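Probable benzoylformate decarboxylase (Rhodococcus jostii, PDB 7ORX) belongs to the thiamine diphosphate-dependent enzyme family and forms an assembly of four chains, modelled here with thiamine diphosphate and sodium ions. Local coordinates at residues 485-488 with 489-493; 245-249 with 250-254; 80-83 with 84-87. All blocks are in the same frame, centred on the assembly; numbering follows the deposited sequence.

Interaction 1 of 3, residues 485-488 with 489-493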
loop_
_atom_site.group_PDB
_atom_site.type_symbol
_atom_site.label_atom_id
_atom_site.label_comp_id
_atom_site.label_asym_id
_atom_site.label_seq_id
_atom_site.Cartn_x
_atom_site.Cartn_y
_atom_site.Cartn_z
ATOM N N ASP C 485 -35.784 8.945 20.011
ATOM C CA ASP C 485 -36.490 8.075 20.984
ATOM C C ASP C 485 -35.958 6.643 20.837
ATOM O O ASP C 485 -36.393 5.958 19.906
ATOM C CB ASP C 485 -38.001 8.137 20.775
ATOM C CG ASP C 485 -38.820 7.520 21.911
ATOM O OD1 ASP C 485 -38.204 6.885 22.782
ATOM O OD2 ASP C 485 -40.080 7.700 21.945
ATOM N N PHE C 486 -35.095 6.194 21.749
ATOM C CA PHE C 486 -34.461 4.845 21.732
ATOM C C PHE C 486 -35.488 3.753 21.995
ATOM O O PHE C 486 -35.266 2.632 21.571
ATOM C CB PHE C 486 -33.312 4.770 22.738
ATOM C CG PHE C 486 -32.167 5.621 22.272
ATOM C CD1 PHE C 486 -31.248 5.123 21.367
ATOM C CD2 PHE C 486 -32.088 6.956 22.629
ATOM C CE1 PHE C 486 -30.225 5.920 20.896
ATOM C CE2 PHE C 486 -31.075 7.759 22.144
ATOM C CZ PHE C 486 -30.144 7.235 21.275
ATOM N N VAL C 487 -36.581 4.060 22.666
ATOM C CA VAL C 487 -37.690 3.086 22.854
ATOM C C VAL C 487 -38.277 2.785 21.478
ATOM O O VAL C 487 -38.422 1.623 21.177
ATOM C CB VAL C 487 -38.754 3.582 23.853
ATOM C CG1 VAL C 487 -39.967 2.672 23.881
ATOM C CG2 VAL C 487 -38.141 3.731 25.246
ATOM N N HIS C 488 -38.561 3.799 20.668
ATOM C CA HIS C 488 -39.082 3.639 19.287
ATOM C C HIS C 488 -38.057 2.858 18.463
ATOM O O HIS C 488 -38.466 1.991 17.686
ATOM C CB HIS C 488 -39.422 5.002 18.644
ATOM C CG HIS C 488 -40.814 5.456 18.895
ATOM N ND1 HIS C 488 -41.888 4.619 18.660
ATOM C CD2 HIS C 488 -41.321 6.639 19.330
ATOM C CE1 HIS C 488 -43.013 5.264 18.967
ATOM N NE2 HIS C 488 -42.681 6.497 19.418
ATOM N N LEU C 489 -36.770 3.138 18.626
ATOM C CA LEU C 489 -35.740 2.422 17.843
ATOM C C LEU C 489 -35.721 0.958 18.268
ATOM O O LEU C 489 -35.803 0.106 17.391
ATOM C CB LEU C 489 -34.390 3.098 18.035
ATOM C CG LEU C 489 -34.249 4.475 17.392
ATOM C CD1 LEU C 489 -32.779 4.862 17.356
ATOM C CD2 LEU C 489 -34.782 4.502 15.974
ATOM N N ALA C 490 -35.705 0.678 19.562
ATOM C CA ALA C 490 -35.727 -0.703 20.099
ATOM C C ALA C 490 -36.922 -1.468 19.536
ATOM O O ALA C 490 -36.763 -2.594 19.093
ATOM C CB ALA C 490 -35.765 -0.691 21.606
ATOM N N GLU C 491 -38.108 -0.873 19.563
ATOM C CA GLU C 491 -39.353 -1.586 19.190
ATOM C C GLU C 491 -39.322 -1.741 17.677
ATOM O O GLU C 491 -39.761 -2.785 17.181
ATOM C CB GLU C 491 -40.586 -0.891 19.763
ATOM C CG GLU C 491 -40.674 -1.009 21.300
ATOM C CD GLU C 491 -41.882 -0.314 21.962
ATOM O OE1 GLU C 491 -42.200 -0.639 23.169
ATOM O OE2 GLU C 491 -42.557 0.530 21.269
ATOM N N GLY C 492 -38.715 -0.786 16.986
ATOM C CA GLY C 492 -38.456 -0.884 15.535
ATOM C C GLY C 492 -37.683 -2.130 15.165
ATOM O O GLY C 492 -37.933 -2.644 14.091
ATOM N N TYR C 493 -36.775 -2.589 16.022
ATOM C CA TYR C 493 -35.916 -3.768 15.761
ATOM C C TYR C 493 -36.405 -4.972 16.563
ATOM O O TYR C 493 -35.863 -6.040 16.389
ATOM C CB TYR C 493 -34.449 -3.392 15.966
ATOM C CG TYR C 493 -33.862 -2.598 14.816
ATOM C CD1 TYR C 493 -34.024 -3.019 13.515
ATOM C CD2 TYR C 493 -33.154 -1.425 15.007
ATOM C CE1 TYR C 493 -33.501 -2.312 12.445
ATOM C CE2 TYR C 493 -32.607 -0.712 13.946
ATOM C CZ TYR C 493 -32.782 -1.160 12.650
ATOM O OH TYR C 493 -32.305 -0.522 11.537
#
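Val487 and Glu491 lie side by side on one helical ridge and point the same way. Val487 CG1 touches Glu491 CD at 4.0 Å. This methyl is anti to the backbone N (chi1 172°), which sets it beside the glutamate. Beyond CG the Glu491 chain is extended, and its CG rests 3.5 Å from Val487 O. On another side of the helix Leu489 CD1 approaches the Phe486 ring obliquely, 4.3 Å from Phe486 CD1. Four backbone bonds join the two segments. One runs from Ala490 N to Phe486 O at 2.8 Å, and another from Gly492 N to His488 O at 2.9 Å.

The two segments make up helix 486-493, with Asp485 as its N-cap. Asp485 OD1 accepts from Val487 N at 3.3 Å, and the donor lies above the carboxylate plane. Glu523 comes close to this carboxylate and takes a weak bond from Phe486 N. The Phe486 ring packs on Leu521 and Ile455 of neighbouring strands. His488 ND1 is hydrogen-bonded to ND1 of His488 of the second subunit, consistent with a two-fold axis nearby, and Tyr493 OH to Asn435 OD1 of that same subunit.

Interaction 2 of 3, residues 245-249 with 250-254; sequences FPTRH and PSFRG
Ser251 N donates to ND1 of His249 at 3.0 Å. The donor is tilted 24° from the imidazole plane. ND1 is therefore the acceptor, and NE2 is left for Glu228 OE2, consistent with a proton on NE2. Phe252 N bonds to His249 O at 3.0 Å, from above the carbonyl plane. This bond closes a type I beta turn from His249 to Phe252. A second type I turn, from Pro246 to His249, comes just before it. Arg253 folds back and its NH1 reaches two carbonyls, Pro250 O at 2.9 Å and Phe252 O at 2.9 Å. Pro250 lies inside the turn, while Phe252 ends it and begins the strand.

Two CH-pi contacts use ring faces. Pro250 CD sits over the His249 imidazole, 3.5 Å from its centroid, and the two side chains cross at about a right angle. Thr247 CA lies over the Phe252 ring, 3.8 Å from its centroid. Gly254 N covers the opposite face of that ring, over its centre. The phenyl is swung back over the loop because its CG is anti to the backbone N (chi1 -168°).

Phe245 and Phe252 slide past each other in opposite directions, with Phe245 CD2 4.1 Å from Phe252 CD1. Phe245 CZ also meets Ser251 CB.

The loop leads into strand 252-255, an edge strand, within this chain, of the parallel central-domain sheet. Ser251 and Arg253 bond through their backbones to Val234 of the neighbouring strand 234-236. Helix 220-230 packs against Phe245 and His249 through Val224.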
loop_
_atom_site.group_PDB
_atom_site.type_symbol
_atom_site.label_atom_id
_atom_site.label_comp_id
_atom_site.label_asym_id
_atom_site.label_seq_id
_atom_site.Cartn_x
_atom_site.Cartn_y
_atom_site.Cartn_z
ATOM N N PHE C 245 -8.133 -5.940 37.187
ATOM C CA PHE C 245 -7.918 -6.053 38.651
ATOM C C PHE C 245 -9.224 -5.829 39.384
ATOM O O PHE C 245 -10.039 -5.039 38.926
ATOM C CB PHE C 245 -6.923 -4.976 39.060
ATOM C CG PHE C 245 -6.223 -5.236 40.353
ATOM C CD1 PHE C 245 -5.164 -6.119 40.404
ATOM C CD2 PHE C 245 -6.573 -4.538 41.487
ATOM C CE1 PHE C 245 -4.490 -6.347 41.589
ATOM C CE2 PHE C 245 -5.887 -4.757 42.676
ATOM C CZ PHE C 245 -4.855 -5.676 42.733
ATOM N N PRO C 246 -9.446 -6.468 40.548
ATOM C CA PRO C 246 -10.656 -6.199 41.334
ATOM C C PRO C 246 -10.707 -4.719 41.774
ATOM O O PRO C 246 -9.776 -4.264 42.361
ATOM C CB PRO C 246 -10.553 -7.165 42.532
ATOM C CG PRO C 246 -9.391 -8.092 42.281
ATOM C CD PRO C 246 -8.567 -7.465 41.165
ATOM N N THR C 247 -11.777 -3.988 41.479
ATOM C CA THR C 247 -11.888 -2.528 41.796
ATOM C C THR C 247 -12.118 -2.257 43.282
ATOM O O THR C 247 -12.108 -1.072 43.618
ATOM C CB THR C 247 -13.011 -1.821 41.027
ATOM O OG1 THR C 247 -14.284 -2.272 41.495
ATOM C CG2 THR C 247 -12.853 -2.016 39.531
ATOM N N ARG C 248 -12.334 -3.273 44.124
ATOM C CA ARG C 248 -12.520 -3.021 45.588
ATOM C C ARG C 248 -11.404 -3.745 46.359
ATOM O O ARG C 248 -11.502 -3.968 47.551
ATOM C CB ARG C 248 -13.928 -3.385 46.084
ATOM C CG ARG C 248 -15.055 -2.717 45.312
ATOM C CD ARG C 248 -15.009 -1.199 45.398
ATOM N NE ARG C 248 -15.387 -0.722 46.745
ATOM C CZ ARG C 248 -15.056 0.481 47.230
ATOM N NH1 ARG C 248 -14.381 1.336 46.480
ATOM N NH2 ARG C 248 -15.391 0.843 48.455
ATOM N N HIS C 249 -10.358 -4.121 45.696
ATOM C CA HIS C 249 -9.151 -4.596 46.399
ATOM C C HIS C 249 -8.463 -3.426 47.092
ATOM O O HIS C 249 -8.414 -2.324 46.560
ATOM C CB HIS C 249 -8.219 -5.287 45.414
ATOM C CG HIS C 249 -7.116 -5.993 46.103
ATOM N ND1 HIS C 249 -5.959 -5.357 46.392
ATOM C CD2 HIS C 249 -6.998 -7.258 46.566
ATOM C CE1 HIS C 249 -5.145 -6.199 47.016
ATOM N NE2 HIS C 249 -5.758 -7.393 47.116
ATOM N N PRO C 250 -7.873 -3.626 48.287
ATOM C CA PRO C 250 -7.037 -2.603 48.921
ATOM C C PRO C 250 -6.101 -1.816 47.996
ATOM O O PRO C 250 -6.083 -0.609 48.081
ATOM C CB PRO C 250 -6.262 -3.439 49.943
ATOM C CG PRO C 250 -7.356 -4.369 50.428
ATOM C CD PRO C 250 -8.038 -4.811 49.144
ATOM N N SER C 251 -5.365 -2.511 47.127
ATOM C CA SER C 251 -4.346 -1.918 46.224
ATOM C C SER C 251 -4.987 -1.040 45.143
ATOM O O SER C 251 -4.301 -0.174 44.627
ATOM C CB SER C 251 -3.490 -2.971 45.624
ATOM O OG SER C 251 -2.595 -3.533 46.597
ATOM N N PHE C 252 -6.268 -1.188 44.826
ATOM C CA PHE C 252 -6.892 -0.464 43.682
ATOM C C PHE C 252 -6.909 1.031 43.952
ATOM O O PHE C 252 -7.334 1.396 45.067
ATOM C CB PHE C 252 -8.319 -0.926 43.393
ATOM C CG PHE C 252 -8.820 -0.412 42.078
ATOM C CD1 PHE C 252 -8.229 -0.796 40.892
ATOM C CD2 PHE C 252 -9.860 0.498 42.039
ATOM C CE1 PHE C 252 -8.675 -0.299 39.687
ATOM C CE2 PHE C 252 -10.322 0.996 40.831
ATOM C CZ PHE C 252 -9.720 0.590 39.657
ATOM N N ARG C 253 -6.447 1.838 42.979
ATOM C CA ARG C 253 -6.393 3.329 43.061
ATOM C C ARG C 253 -7.134 4.010 41.910
ATOM O O ARG C 253 -7.213 5.208 41.941
ATOM C CB ARG C 253 -4.949 3.820 43.024
ATOM C CG ARG C 253 -4.109 3.411 44.221
ATOM C CD ARG C 253 -4.513 4.165 45.465
ATOM N NE ARG C 253 -3.831 3.650 46.640
ATOM C CZ ARG C 253 -4.265 2.635 47.384
ATOM N NH1 ARG C 253 -5.404 2.003 47.102
ATOM N NH2 ARG C 253 -3.533 2.270 48.425
ATOM N N GLY C 254 -7.594 3.280 40.910
ATOM C CA GLY C 254 -8.348 3.811 39.768
ATOM C C GLY C 254 -7.567 3.786 38.466
ATOM O O GLY C 254 -6.649 2.974 38.310
#

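Interaction 3 of 3, residues 80-83 with 84-87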
loop_
_atom_site.group_PDB
_atom_site.type_symbol
_atom_site.label_atom_id
_atom_site.label_comp_id
_atom_site.label_asym_id
_atom_site.label_seq_id
_atom_site.Cartn_x
_atom_site.Cartn_y
_atom_site.Cartn_z
ATOM N N ASN C 80 -17.436 -1.067 4.983
ATOM C CA ASN C 80 -18.371 -0.702 6.076
ATOM C C ASN C 80 -17.823 -1.164 7.446
ATOM O O ASN C 80 -18.263 -0.573 8.494
ATOM C CB ASN C 80 -19.791 -1.199 5.767
ATOM C CG ASN C 80 -20.564 -0.287 4.820
ATOM O OD1 ASN C 80 -20.206 0.873 4.588
ATOM N ND2 ASN C 80 -21.664 -0.784 4.287
ATOM N N ALA C 81 -16.863 -2.120 7.474
ATOM C CA ALA C 81 -16.311 -2.741 8.709
ATOM C C ALA C 81 -14.943 -2.162 9.130
ATOM O O ALA C 81 -14.453 -2.520 10.211
ATOM C CB ALA C 81 -16.256 -4.226 8.519
ATOM N N MET C 82 -14.350 -1.268 8.350
ATOM C CA MET C 82 -13.002 -0.710 8.627
ATOM C C MET C 82 -12.968 -0.002 9.968
ATOM O O MET C 82 -12.016 -0.183 10.707
ATOM C CB MET C 82 -12.610 0.267 7.529
ATOM C CG MET C 82 -12.416 -0.452 6.209
ATOM S SD MET C 82 -10.702 -0.439 5.733
ATOM C CE MET C 82 -9.978 -1.344 7.110
ATOM N N GLY C 83 -13.990 0.791 10.271
ATOM C CA GLY C 83 -14.095 1.512 11.556
ATOM C C GLY C 83 -14.036 0.541 12.715
ATOM O O GLY C 83 -13.183 0.719 13.632
ATOM N N ALA C 84 -14.890 -0.489 12.667
ATOM C CA ALA C 84 -14.997 -1.482 13.755
ATOM C C ALA C 84 -13.651 -2.186 13.924
ATOM O O ALA C 84 -13.226 -2.368 15.056
ATOM C CB ALA C 84 -16.122 -2.414 13.451
ATOM N N LEU C 85 -12.987 -2.475 12.811
ATOM C CA LEU C 85 -11.735 -3.272 12.748
ATOM C C LEU C 85 -10.620 -2.563 13.520
ATOM O O LEU C 85 -9.776 -3.265 14.072
ATOM C CB LEU C 85 -11.376 -3.461 11.273
ATOM C CG LEU C 85 -10.806 -4.802 10.880
ATOM C CD1 LEU C 85 -11.351 -5.941 11.731
ATOM C CD2 LEU C 85 -11.070 -5.047 9.408
ATOM N N THR C 86 -10.624 -1.230 13.574
ATOM C CA THR C 86 -9.636 -0.452 14.368
ATOM C C THR C 86 -9.681 -0.913 15.832
ATOM O O THR C 86 -8.610 -1.001 16.456
ATOM C CB THR C 86 -9.873 1.069 14.301
ATOM O OG1 THR C 86 -11.108 1.478 14.945
ATOM C CG2 THR C 86 -9.783 1.579 12.872
ATOM N N ASN C 87 -10.873 -1.138 16.387
ATOM C CA ASN C 87 -10.992 -1.527 17.811
ATOM C C ASN C 87 -10.318 -2.889 17.976
ATOM O O ASN C 87 -9.620 -3.074 18.970
ATOM C CB ASN C 87 -12.445 -1.491 18.311
ATOM C CG ASN C 87 -12.899 -0.068 18.584
ATOM O OD1 ASN C 87 -12.181 0.727 19.182
ATOM N ND2 ASN C 87 -14.089 0.283 18.146
#
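The peptide carbonyl of Gly83 is a flat group that Thr86 meets from two directions. Thr86 N sits above the carbonyl plane, 61° out of it, and donates to Gly83 O at 3.2 Å. Thr86 OG1 lies nearly along the C=O axis and donates to the same oxygen at 2.6 Å. Gly83 O is thus gripped twice by one residue. The hydroxyl gets there because OG1 stands between the backbone N and the carbonyl carbon (chi1 67°). A threonine hydroxyl that bonds back to a carbonyl one turn earlier is a familiar helix feature, and it satisfies a polar side chain in a buried place. Thr86 CG2 is anti to its carbonyl carbon and lies 3.6 Å from Met82 O, and as near to Gly83 O.

The helix itself starts with Leu85 N bonded to Ala81 O at 3.0 Å. The next bond, from Thr86 N to Met82 O, is weak at 3.4 Å. Leu85 CB lies over the carbonyl oxygens of Ala81 and Met82, and Ala84 CB is 3.6 Å from Ala81 O. The ends of Met82 and Leu85 only graze, with Met82 CE 4.5 Å from Leu85 CD2.

Asn80, just ahead, touches thiamine diphosphate, and its ND2 bonds to Glu50. Thr86 OG1 also bonds to Ser403 OG, and the Asn87 amide bonds to Ser403 N and Gly405 O. Met82 and Thr86 pack on Gly79 and Ser76 of the second subunit, while helix 50-64 lies against Ala81, Ala84 and Leu85 through Leu54.

In the fold
Along the chain the order is interaction 3, interaction 2, interaction 1. All three are local, so they run in series and none nests in or crosses another. Interaction 3 leads into and forms the first turns of helix 82-90 in the N-terminal thiamine diphosphate-binding domain. Interaction 2 closes the loop between strands 234-236 and 252-255 in the central domain. Interaction 1 runs the length of helix 486-493 in the C-terminal thiamine diphosphate-binding domain. The centres of interactions 1 and 3 are about 25 Å apart. Those of interactions 1 and 2 are about 38 Å apart. Interactions 1 and 3 both touch the second subunit. No other chain touches interaction 2.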